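Local coordinates for protein mariner Mos1 transposase (Drosophila mauritiana, PDB 4MDB) that cuts the Mos1 transposon out of DNA and pastes it in elsewhere as a homodimer, its catalytic domain using two divalent metal ions per subunit, at residues Cys74-Gln79 against Val124-Asp129; Ile104-Ala109 against Leu146-Leu151; Gln178-Asp181 against Ser185-Lys188. The protein carries 1 engineered substitution. One frame throughout, in Å; residues are numbered along the deposited sequence.

Interaction 1 of 3, residues Cys74-Gln79 against Val124-Asp129; sequences CVWWDQ and VIFLHD. With MG (magnesium ion), chain D; RLT (N-(4-fluorobenzyl)-5-hydroxy-1-methyl-2-(1-methyl-1-{[(5-methyl-1,3,4-oxadiazol-2-yl)carbonyl]amino}ethyl)-6-oxo-1,6-di hydropyrimidine-4-carboxamide), chain B.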
loop_
_atom_site.group_PDB
_atom_site.type_symbol
_atom_site.label_atom_id
_atom_site.label_comp_id
_atom_site.label_asym_id
_atom_site.label_seq_id
_atom_site.Cartn_x
_atom_site.Cartn_y
_atom_site.Cartn_z
ATOM N N CYS A 74 -8.392 -5.058 -0.337
ATOM C CA CYS A 74 -6.945 -5.288 -0.224
ATOM C C CYS A 74 -6.407 -4.925 -1.589
ATOM O O CYS A 74 -6.768 -5.563 -2.565
ATOM C CB CYS A 74 -6.667 -6.719 0.065
ATOM S SG CYS A 74 -7.573 -7.369 1.522
ATOM N N VAL A 75 -5.547 -3.935 -1.672
ATOM C CA VAL A 75 -5.140 -3.515 -3.016
ATOM C C VAL A 75 -3.652 -3.238 -3.036
ATOM O O VAL A 75 -3.085 -2.703 -2.086
ATOM C CB VAL A 75 -5.964 -2.254 -3.457
ATOM C CG1 VAL A 75 -5.829 -1.122 -2.432
ATOM C CG2 VAL A 75 -5.524 -1.687 -4.774
ATOM N N TRP A 76 -3.081 -3.464 -4.200
ATOM C CA TRP A 76 -1.649 -3.261 -4.469
ATOM C C TRP A 76 -1.484 -2.509 -5.777
ATOM O O TRP A 76 -2.184 -2.783 -6.722
ATOM C CB TRP A 76 -0.840 -4.551 -4.494
ATOM C CG TRP A 76 -0.910 -5.330 -3.248
ATOM C CD1 TRP A 76 -0.045 -5.252 -2.189
ATOM C CD2 TRP A 76 -1.962 -6.215 -2.821
ATOM N NE1 TRP A 76 -0.452 -6.070 -1.157
ATOM C CE2 TRP A 76 -1.610 -6.696 -1.555
ATOM C CE3 TRP A 76 -3.131 -6.724 -3.446
ATOM C CZ2 TRP A 76 -2.425 -7.588 -0.842
ATOM C CZ3 TRP A 76 -3.943 -7.593 -2.728
ATOM C CH2 TRP A 76 -3.568 -8.009 -1.458
ATOM N N TRP A 77 -0.525 -1.586 -5.799
ATOM C CA TRP A 77 -0.375 -0.646 -6.898
ATOM C C TRP A 77 1.009 -0.087 -7.001
ATOM O O TRP A 77 1.801 -0.230 -6.076
ATOM C CB TRP A 77 -1.400 0.448 -6.822
ATOM C CG TRP A 77 -1.324 1.317 -5.563
ATOM C CD1 TRP A 77 -1.696 0.945 -4.317
ATOM C CD2 TRP A 77 -0.850 2.669 -5.458
ATOM N NE1 TRP A 77 -1.511 1.993 -3.436
ATOM C CE2 TRP A 77 -1.021 3.070 -4.108
ATOM C CE3 TRP A 77 -0.357 3.594 -6.361
ATOM C CZ2 TRP A 77 -0.645 4.360 -3.662
ATOM C CZ3 TRP A 77 -0.049 4.860 -5.949
ATOM C CH2 TRP A 77 -0.186 5.247 -4.599
ATOM N N ASP A 78 1.325 0.521 -8.143
ATOM C CA ASP A 78 2.573 1.194 -8.352
ATOM C C ASP A 78 2.352 2.461 -9.160
ATOM O O ASP A 78 1.225 2.925 -9.292
ATOM C CB ASP A 78 3.595 0.219 -8.939
ATOM C CG ASP A 78 3.292 -0.130 -10.440
ATOM O OD1 ASP A 78 2.321 0.400 -10.979
ATOM O OD2 ASP A 78 4.157 -0.776 -11.077
ATOM N N GLN A 79 3.424 3.067 -9.664
ATOM C CA GLN A 79 3.310 4.368 -10.257
ATOM C C GLN A 79 2.561 4.280 -11.584
ATOM O O GLN A 79 2.212 5.349 -12.106
ATOM C CB GLN A 79 4.705 4.972 -10.496
ATOM C CG GLN A 79 5.519 4.176 -11.448
ATOM C CD GLN A 79 6.773 4.914 -11.839
ATOM O OE1 GLN A 79 7.539 5.320 -10.976
ATOM N NE2 GLN A 79 7.003 5.064 -13.133
ATOM N N VAL A 124 11.457 -6.093 -7.437
ATOM C CA VAL A 124 10.340 -5.450 -6.764
ATOM C C VAL A 124 10.838 -4.923 -5.426
ATOM O O VAL A 124 11.481 -5.654 -4.649
ATOM C CB VAL A 124 9.153 -6.373 -6.574
ATOM C CG1 VAL A 124 8.128 -5.716 -5.629
ATOM C CG2 VAL A 124 8.612 -6.804 -7.954
ATOM N N ILE A 125 10.452 -3.688 -5.098
ATOM C CA ILE A 125 10.629 -3.153 -3.807
ATOM C C ILE A 125 9.207 -3.071 -3.197
ATOM O O ILE A 125 8.414 -2.288 -3.681
ATOM C CB ILE A 125 11.315 -1.790 -3.822
ATOM C CG1 ILE A 125 12.730 -1.923 -4.382
ATOM C CG2 ILE A 125 11.312 -1.120 -2.439
ATOM C CD1 ILE A 125 13.434 -0.623 -4.611
ATOM N N PHE A 126 8.966 -3.697 -2.079
ATOM C CA PHE A 126 7.602 -3.852 -1.572
ATOM C C PHE A 126 7.434 -3.007 -0.339
ATOM O O PHE A 126 8.205 -3.118 0.630
ATOM C CB PHE A 126 7.318 -5.318 -1.236
ATOM C CG PHE A 126 5.882 -5.675 -1.034
ATOM C CD1 PHE A 126 4.964 -5.456 -2.002
ATOM C CD2 PHE A 126 5.471 -6.294 0.147
ATOM C CE1 PHE A 126 3.655 -5.859 -1.867
ATOM C CE2 PHE A 126 4.140 -6.675 0.303
ATOM C CZ PHE A 126 3.258 -6.447 -0.742
ATOM N N LEU A 127 6.400 -2.186 -0.357
ATOM C CA LEU A 127 6.089 -1.319 0.778
ATOM C C LEU A 127 4.731 -1.628 1.310
ATOM O O LEU A 127 3.692 -1.378 0.638
ATOM C CB LEU A 127 6.228 0.155 0.389
ATOM C CG LEU A 127 5.838 1.249 1.424
ATOM C CD1 LEU A 127 6.786 1.100 2.594
ATOM C CD2 LEU A 127 6.022 2.561 0.705
ATOM N N HIS A 128 4.743 -2.219 2.497
ATOM C CA HIS A 128 3.495 -2.478 3.214
ATOM C C HIS A 128 3.679 -2.175 4.673
ATOM O O HIS A 128 4.781 -2.083 5.150
ATOM C CB HIS A 128 2.950 -3.936 2.962
ATOM C CG HIS A 128 3.774 -5.048 3.490
ATOM N ND1 HIS A 128 3.314 -6.351 3.506
ATOM C CD2 HIS A 128 5.043 -5.104 3.968
ATOM C CE1 HIS A 128 4.238 -7.142 4.013
ATOM N NE2 HIS A 128 5.299 -6.420 4.291
ATOM N N ASP A 129 2.563 -2.063 5.370
ATOM C CA ASP A 129 2.680 -1.750 6.792
ATOM C C ASP A 129 2.888 -2.962 7.708
ATOM O O ASP A 129 2.988 -4.096 7.272
ATOM C CB ASP A 129 1.567 -0.809 7.175
ATOM C CG ASP A 129 0.178 -1.422 7.240
ATOM O OD1 ASP A 129 0.101 -2.616 7.447
ATOM O OD2 ASP A 129 -0.884 -0.712 7.017
HETATM MG MG MG D . -2.943 -1.024 6.931
HETATM C CAA RLT B . 1.275 0.063 15.011
HETATM C CAB RLT B . -5.108 4.759 9.419
HETATM C CAC RLT B . -3.809 4.685 12.186
HETATM C CAD RLT B . -6.105 3.172 12.231
HETATM O OAE RLT B . -2.924 -1.170 8.973
HETATM O OAF RLT B . -1.625 2.615 12.339
HETATM O OAG RLT B . -4.551 3.438 7.389
HETATM O OAH RLT B . -3.504 0.985 7.252
HETATM F FAI RLT B . 2.220 -2.198 13.880
HETATM C CAJ RLT B . 0.756 -1.674 12.061
HETATM C CAK RLT B . -0.098 -2.813 13.980
HETATM C CAL RLT B . -0.531 -1.692 11.484
HETATM C CAM RLT B . -1.380 -2.837 13.413
HETATM C CAN RLT B . -3.021 -2.311 11.599
HETATM N NAO RLT B . -1.279 -0.217 15.685
HETATM N NAP RLT B . -2.419 0.412 15.118
HETATM N NAQ RLT B . -3.821 1.489 10.973
HETATM N NAR RLT B . -3.335 -0.925 11.226
HETATM N NAS RLT B . -3.810 2.395 13.144
HETATM O OAT RLT B . -0.563 1.119 14.022
HETATM C CAU RLT B . -3.146 -0.496 9.942
HETATM C CAV RLT B . -2.474 2.130 13.106
HETATM C CAW RLT B . -0.212 0.251 14.987
HETATM C CAX RLT B . 0.977 -2.236 13.321
HETATM C CAY RLT B . -1.619 -2.287 12.163
HETATM C CAZ RLT B . -3.800 1.443 8.477
HETATM C CBA RLT B . -1.927 1.182 14.110
HETATM C CBB RLT B . -3.532 0.851 9.774
HETATM C CBC RLT B . -4.305 2.759 10.962
HETATM C CBD RLT B . -4.277 2.804 8.454
HETATM N NBE RLT B . -4.556 3.396 9.697
HETATM C CBF RLT B . -4.578 3.387 12.424
HETATM O O HOH W 1 -2.610 -3.075 6.958
HETATM O O HOH W 2 -4.974 -1.522 6.792
#
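F126 and W76 meet rim to rim across the domain core, from strands that are not neighbours in the sheet: strand 32-42 runs between them, and its V33 touches F126. The path of the phenylalanine shows how the gap is closed. From CB, the ring is set with CG anti to the backbone N (chi1 -165°), which carries its far end toward the indole. CE1 of F126 comes 3.8 Å from CD1 of W76, and at the tip CZ of F126 stands 3.8 Å from NE1 of W76. This nitrogen lies close to the plane of the phenyl ring, at its edge, and not above its face. On the other branch, F126 CE2 turns back to its own segment and sits 3.3 Å above the ring plane of H128, offset toward the rim. The planes of W76 and F126 are nearly parallel, inclined by 19°, but with the five-membered ring of W76 and the phenyl ring 5.7 Å apart between centroids and meeting at their rims, they do not make a stack. L106 and Q102 of helix 96-113 pack against W76. Next to H128, D129 reaches the active site, where its OD2 binds magnesium at 2.1 Å. D36, two waters and the raltegravir oxygens OAE and OAH complete the metal's shell, and one of those waters donates to D129 OD1. No hydrogen bond joins the two segments; W76 and F126 make a small, buried apolar contact, probably held by dispersion and burial.

Interaction 2 of 3, residues Ile104-Ala109 against Leu146-Leu151; sequences INLNRA and LNWEVL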
loop_
_atom_site.group_PDB
_atom_site.type_symbol
_atom_site.label_atom_id
_atom_site.label_comp_id
_atom_site.label_asym_id
_atom_site.label_seq_id
_atom_site.Cartn_x
_atom_site.Cartn_y
_atom_site.Cartn_z
ATOM N N ILE A 104 1.131 -14.296 -3.377
ATOM C CA ILE A 104 1.325 -15.196 -4.534
ATOM C C ILE A 104 0.476 -14.796 -5.742
ATOM O O ILE A 104 0.962 -14.768 -6.865
ATOM C CB ILE A 104 1.135 -16.651 -4.110
ATOM C CG1 ILE A 104 2.297 -17.069 -3.208
ATOM C CG2 ILE A 104 0.972 -17.571 -5.333
ATOM C CD1 ILE A 104 2.026 -18.299 -2.346
ATOM N N ASN A 105 -0.792 -14.444 -5.556
ATOM C CA ASN A 105 -1.628 -13.988 -6.624
ATOM C C ASN A 105 -1.174 -12.640 -7.199
ATOM O O ASN A 105 -1.232 -12.403 -8.352
ATOM C CB ASN A 105 -3.052 -13.877 -6.118
ATOM C CG ASN A 105 -3.600 -15.222 -5.710
ATOM O OD1 ASN A 105 -3.071 -16.210 -6.138
ATOM N ND2 ASN A 105 -4.649 -15.269 -4.884
ATOM N N LEU A 106 -0.706 -11.751 -6.319
ATOM C CA LEU A 106 -0.218 -10.457 -6.723
ATOM C C LEU A 106 0.982 -10.645 -7.650
ATOM O O LEU A 106 1.099 -9.925 -8.611
ATOM C CB LEU A 106 0.218 -9.602 -5.470
ATOM C CG LEU A 106 1.120 -8.357 -5.731
ATOM C CD1 LEU A 106 0.487 -7.316 -6.580
ATOM C CD2 LEU A 106 1.399 -7.618 -4.377
ATOM N N ASN A 107 1.858 -11.591 -7.338
ATOM C CA ASN A 107 3.046 -11.850 -8.136
ATOM C C ASN A 107 2.578 -12.305 -9.541
ATOM O O ASN A 107 3.185 -11.921 -10.533
ATOM C CB ASN A 107 3.903 -12.927 -7.469
ATOM C CG ASN A 107 5.136 -13.257 -8.241
ATOM O OD1 ASN A 107 5.369 -14.437 -8.681
ATOM N ND2 ASN A 107 5.892 -12.304 -8.468
ATOM N N ARG A 108 1.541 -13.105 -9.618
ATOM C CA ARG A 108 1.018 -13.503 -10.933
ATOM C C ARG A 108 0.535 -12.297 -11.748
ATOM O O ARG A 108 0.899 -12.146 -12.917
ATOM C CB ARG A 108 -0.103 -14.534 -10.765
ATOM C CG ARG A 108 0.308 -15.878 -10.205
ATOM C CD ARG A 108 -0.670 -16.866 -10.877
ATOM N NE ARG A 108 -0.561 -18.228 -10.402
ATOM C CZ ARG A 108 -1.039 -19.283 -11.061
ATOM N NH1 ARG A 108 -1.640 -19.141 -12.255
ATOM N NH2 ARG A 108 -0.903 -20.497 -10.529
ATOM N N ALA A 109 -0.211 -11.377 -11.112
ATOM C CA ALA A 109 -0.640 -10.164 -11.723
ATOM C C ALA A 109 0.521 -9.291 -12.193
ATOM O O ALA A 109 0.500 -8.747 -13.280
ATOM C CB ALA A 109 -1.538 -9.393 -10.785
ATOM N N LEU A 146 9.768 -14.955 -3.071
ATOM C CA LEU A 146 9.503 -14.000 -4.150
ATOM C C LEU A 146 10.732 -13.097 -4.378
ATOM O O LEU A 146 10.972 -12.667 -5.472
ATOM C CB LEU A 146 8.298 -13.136 -3.788
ATOM C CG LEU A 146 6.930 -13.861 -3.772
ATOM C CD1 LEU A 146 5.867 -13.003 -3.091
ATOM C CD2 LEU A 146 6.587 -14.133 -5.224
ATOM N N ASN A 147 11.457 -12.879 -3.314
ATOM C CA ASN A 147 12.670 -12.069 -3.252
ATOM C C ASN A 147 12.437 -10.629 -3.645
ATOM O O ASN A 147 13.178 -9.998 -4.386
ATOM C CB ASN A 147 13.802 -12.687 -4.015
ATOM C CG ASN A 147 15.135 -12.351 -3.361
ATOM O OD1 ASN A 147 15.895 -11.568 -3.865
ATOM N ND2 ASN A 147 15.329 -12.815 -2.212
ATOM N N TRP A 148 11.369 -10.102 -3.098
ATOM C CA TRP A 148 11.107 -8.683 -3.096
ATOM C C TRP A 148 11.849 -8.083 -1.948
ATOM O O TRP A 148 11.881 -8.644 -0.834
ATOM C CB TRP A 148 9.612 -8.458 -2.957
ATOM C CG TRP A 148 8.749 -9.059 -4.100
ATOM C CD1 TRP A 148 9.196 -9.602 -5.327
ATOM C CD2 TRP A 148 7.329 -9.162 -4.135
ATOM N NE1 TRP A 148 8.155 -10.006 -6.044
ATOM C CE2 TRP A 148 6.987 -9.766 -5.361
ATOM C CE3 TRP A 148 6.309 -8.788 -3.257
ATOM C CZ2 TRP A 148 5.673 -9.987 -5.749
ATOM C CZ3 TRP A 148 4.952 -9.059 -3.651
ATOM C CH2 TRP A 148 4.670 -9.663 -4.874
ATOM N N GLU A 149 12.379 -6.916 -2.194
ATOM C CA GLU A 149 12.997 -6.154 -1.128
ATOM C C GLU A 149 11.905 -5.488 -0.291
ATOM O O GLU A 149 11.143 -4.679 -0.821
ATOM C CB GLU A 149 13.898 -5.107 -1.762
ATOM C CG GLU A 149 14.691 -4.488 -0.650
ATOM C CD GLU A 149 15.490 -3.286 -1.036
ATOM O OE1 GLU A 149 15.940 -2.626 -0.025
ATOM O OE2 GLU A 149 15.628 -2.987 -2.246
ATOM N N VAL A 150 11.870 -5.774 1.011
ATOM C CA VAL A 150 10.864 -5.225 1.886
ATOM C C VAL A 150 11.395 -3.930 2.522
ATOM O O VAL A 150 12.431 -3.900 3.210
ATOM C CB VAL A 150 10.423 -6.250 2.916
ATOM C CG1 VAL A 150 9.391 -5.656 3.859
ATOM C CG2 VAL A 150 9.856 -7.444 2.195
ATOM N N LEU A 151 10.729 -2.844 2.213
ATOM C CA LEU A 151 11.121 -1.541 2.705
ATOM C C LEU A 151 10.720 -1.404 4.163
ATOM O O LEU A 151 9.711 -1.895 4.585
ATOM C CB LEU A 151 10.436 -0.495 1.784
ATOM C CG LEU A 151 11.217 0.641 1.224
ATOM C CD1 LEU A 151 12.563 0.366 0.549
ATOM C CD2 LEU A 151 10.350 1.570 0.413
HETATM O O HOH W 3 8.330 -11.380 -8.691
#
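The indole of W148 points its six-membered rim at helix 96-113, where L106 and N107 receive it at neighbouring positions. N107 stands at the edge: its ND2 lies 3.6 Å from CZ2 of W148, near the ring plane, with the amide turned 55° from the indole. L106 arrives obliquely, its CG 3.9 Å from CH2 of W148 and its CD2 reaching the same corner of the ring. Both helix residues hold CG anti to the backbone N (179° in N107), a setting that projects them out from the helix toward the indole.

L146 adds a second orientation. It and N107 run antiparallel alongside one another, and the methyl CD2 of L146 comes within 3.5 Å of CG of N107. Its other methyl, CD1, rests 3.8 Å above the plane of W148, offset toward the rim, so that the leucine spans from the indole face to the asparagine amide. The one polar link is indirect. A water in the indole plane accepts from NE1 of W148 at 3.0 Å and, more weakly, from ND2 of N107, bridging two groups that make no direct hydrogen bond; OD1 of N107 has a weak bond to Q111 one turn on.

L146 ends helix 137-146, and N147 breaks it with positive phi, letting the chain turn into strand 149-150 at the margin of the sheet. There E149 pairs by its backbone with V124 and F126. W148 lies between helix 96-113 and the sheet region, touching V124 and meeting F126 with its ring inclined, and L143 of helix 137-146 also packs against it, while L106 reaches across to I83 of strand 81-87.

Interaction 3 of 3, residues Gln178-Asp181 against Ser185-Lys188; sequences QRFD and SVKK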
loop_
_atom_site.group_PDB
_atom_site.type_symbol
_atom_site.label_atom_id
_atom_site.label_comp_id
_atom_site.label_asym_id
_atom_site.label_seq_id
_atom_site.Cartn_x
_atom_site.Cartn_y
_atom_site.Cartn_z
ATOM N N GLN A 178 -21.398 7.150 -1.845
ATOM C CA GLN A 178 -21.994 5.891 -2.279
ATOM C C GLN A 178 -22.806 5.256 -1.169
ATOM O O GLN A 178 -22.484 5.433 -0.014
ATOM C CB GLN A 178 -20.916 4.902 -2.763
ATOM C CG GLN A 178 -20.153 5.427 -3.969
ATOM C CD GLN A 178 -21.053 5.658 -5.197
ATOM O OE1 GLN A 178 -21.956 4.846 -5.528
ATOM N NE2 GLN A 178 -20.804 6.739 -5.882
ATOM N N ARG A 179 -23.895 4.558 -1.538
ATOM C CA ARG A 179 -24.614 3.663 -0.629
ATOM C C ARG A 179 -24.760 2.314 -1.314
ATOM O O ARG A 179 -25.753 1.987 -2.042
ATOM C CB ARG A 179 -25.963 4.245 -0.211
ATOM C CG ARG A 179 -25.857 5.575 0.528
ATOM C CD ARG A 179 -25.215 5.405 1.918
ATOM N NE ARG A 179 -25.270 6.646 2.713
ATOM C CZ ARG A 179 -24.351 7.614 2.704
ATOM N NH1 ARG A 179 -23.257 7.510 1.960
ATOM N NH2 ARG A 179 -24.528 8.709 3.441
ATOM N N PHE A 180 -23.740 1.516 -1.088
ATOM C CA PHE A 180 -23.636 0.236 -1.723
ATOM C C PHE A 180 -24.668 -0.783 -1.224
ATOM O O PHE A 180 -25.066 -0.804 -0.055
ATOM C CB PHE A 180 -22.222 -0.302 -1.596
ATOM C CG PHE A 180 -21.198 0.502 -2.364
ATOM C CD1 PHE A 180 -21.325 0.736 -3.731
ATOM C CD2 PHE A 180 -20.083 1.008 -1.710
ATOM C CE1 PHE A 180 -20.371 1.440 -4.419
ATOM C CE2 PHE A 180 -19.123 1.707 -2.407
ATOM C CZ PHE A 180 -19.266 1.955 -3.747
ATOM N N ASP A 181 -25.092 -1.596 -2.182
ATOM C CA ASP A 181 -26.194 -2.520 -2.027
ATOM C C ASP A 181 -25.636 -3.900 -1.910
ATOM O O ASP A 181 -26.113 -4.706 -1.139
ATOM C CB ASP A 181 -27.080 -2.439 -3.281
ATOM C CG ASP A 181 -28.525 -2.773 -3.005
ATOM O OD1 ASP A 181 -29.044 -2.400 -1.927
ATOM O OD2 ASP A 181 -29.148 -3.383 -3.897
ATOM N N SER A 185 -21.641 -4.356 -6.329
ATOM C CA SER A 185 -21.684 -2.957 -6.692
ATOM C C SER A 185 -20.334 -2.361 -6.275
ATOM O O SER A 185 -19.775 -1.546 -6.994
ATOM C CB SER A 185 -22.825 -2.169 -6.048
ATOM O OG SER A 185 -23.012 -2.551 -4.698
ATOM N N VAL A 186 -19.843 -2.770 -5.110
ATOM C CA VAL A 186 -18.514 -2.282 -4.675
ATOM C C VAL A 186 -17.438 -2.621 -5.713
ATOM O O VAL A 186 -16.676 -1.757 -6.136
ATOM C CB VAL A 186 -18.156 -2.818 -3.285
ATOM C CG1 VAL A 186 -16.787 -2.294 -2.813
ATOM C CG2 VAL A 186 -19.211 -2.465 -2.260
ATOM N N LYS A 187 -17.376 -3.882 -6.122
ATOM C CA LYS A 187 -16.390 -4.305 -7.105
ATOM C C LYS A 187 -16.459 -3.479 -8.419
ATOM O O LYS A 187 -15.432 -2.994 -8.934
ATOM C CB LYS A 187 -16.600 -5.801 -7.362
ATOM C CG LYS A 187 -15.354 -6.593 -7.737
ATOM C CD LYS A 187 -15.575 -8.088 -7.484
ATOM C CE LYS A 187 -14.321 -8.950 -7.699
ATOM N NZ LYS A 187 -13.382 -8.910 -6.542
ATOM N N LYS A 188 -17.660 -3.289 -8.969
ATOM C CA LYS A 188 -17.793 -2.418 -10.125
ATOM C C LYS A 188 -17.405 -0.957 -9.864
ATOM O O LYS A 188 -16.745 -0.308 -10.687
ATOM C CB LYS A 188 -19.233 -2.393 -10.662
ATOM C CG LYS A 188 -19.303 -1.653 -12.014
ATOM C CD LYS A 188 -18.915 -2.607 -13.154
ATOM C CE LYS A 188 -18.043 -1.942 -14.213
ATOM N NZ LYS A 188 -18.767 -0.881 -14.987
#
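S185, near the start of helix 183-196, meets both F180 and D181 of the loop that leads into that helix. Its OG occupies the position between backbone N and carbonyl carbon (chi1 40°), from which it accepts a weak hydrogen bond from the backbone N of D181, 3.4 Å away with an angle of 150° at the hydrogen. The stronger polar partner of this hydroxyl is the carbonyl oxygen of S182. The same OG lies 3.8 Å from CD1 of F180, approaching the ring obliquely.

V186 makes the main apolar contact. Its CG2 sits over one face of F180, 3.9 Å from the ring centroid and 27° off the normal, which is a CH-pi interaction; the nearest carbons are CG and CD2 of F180, with CG 3.6 Å from CG2 of V186. CB of Q178 rests on the opposite face, 3.5 Å above the ring plane, so the phenyl group is held between loop and helix. K187 points away from the loop, and its NZ has a weak bond to Y183. The end of K188 leads away, to a long, weak ion pair with E192.

Within the loop, NH1 of R179 donates to O of Q178 at 3.0 Å and also bonds to O of A176, just past helix 162-175. The arrangement is that of a loop folded back on the first turn of the helix it enters, with the ring of F180 packed between Q178 and V186: F180 meets W189 edge to face and, like V186, packs on I40 of strand 32-42 in the RNase H-like fold.

Interactions 1 and 2 are neighbours, with centres 9 Å apart, and their segments alternate along the chain. They share the mixed sheet, in which strands 125-127 and 149-150 lie side by side, and helix 96-113 packs on F126 of strand 125-127 and on W148, just before strand 149-150. One continuous aromatic and aliphatic layer thus runs from the buried strands to the sheet margin, beside the segment that carries D129, a magnesium ligand. Interaction 3 follows later in sequence, its centre 24 Å from that of interaction 1 and 29 Å from that of interaction 2, touching neither. Its F180 and V186 pack on I40 of strand 32-42, the strand that also carries D36, so all three relate to the same RNase H-like sheet.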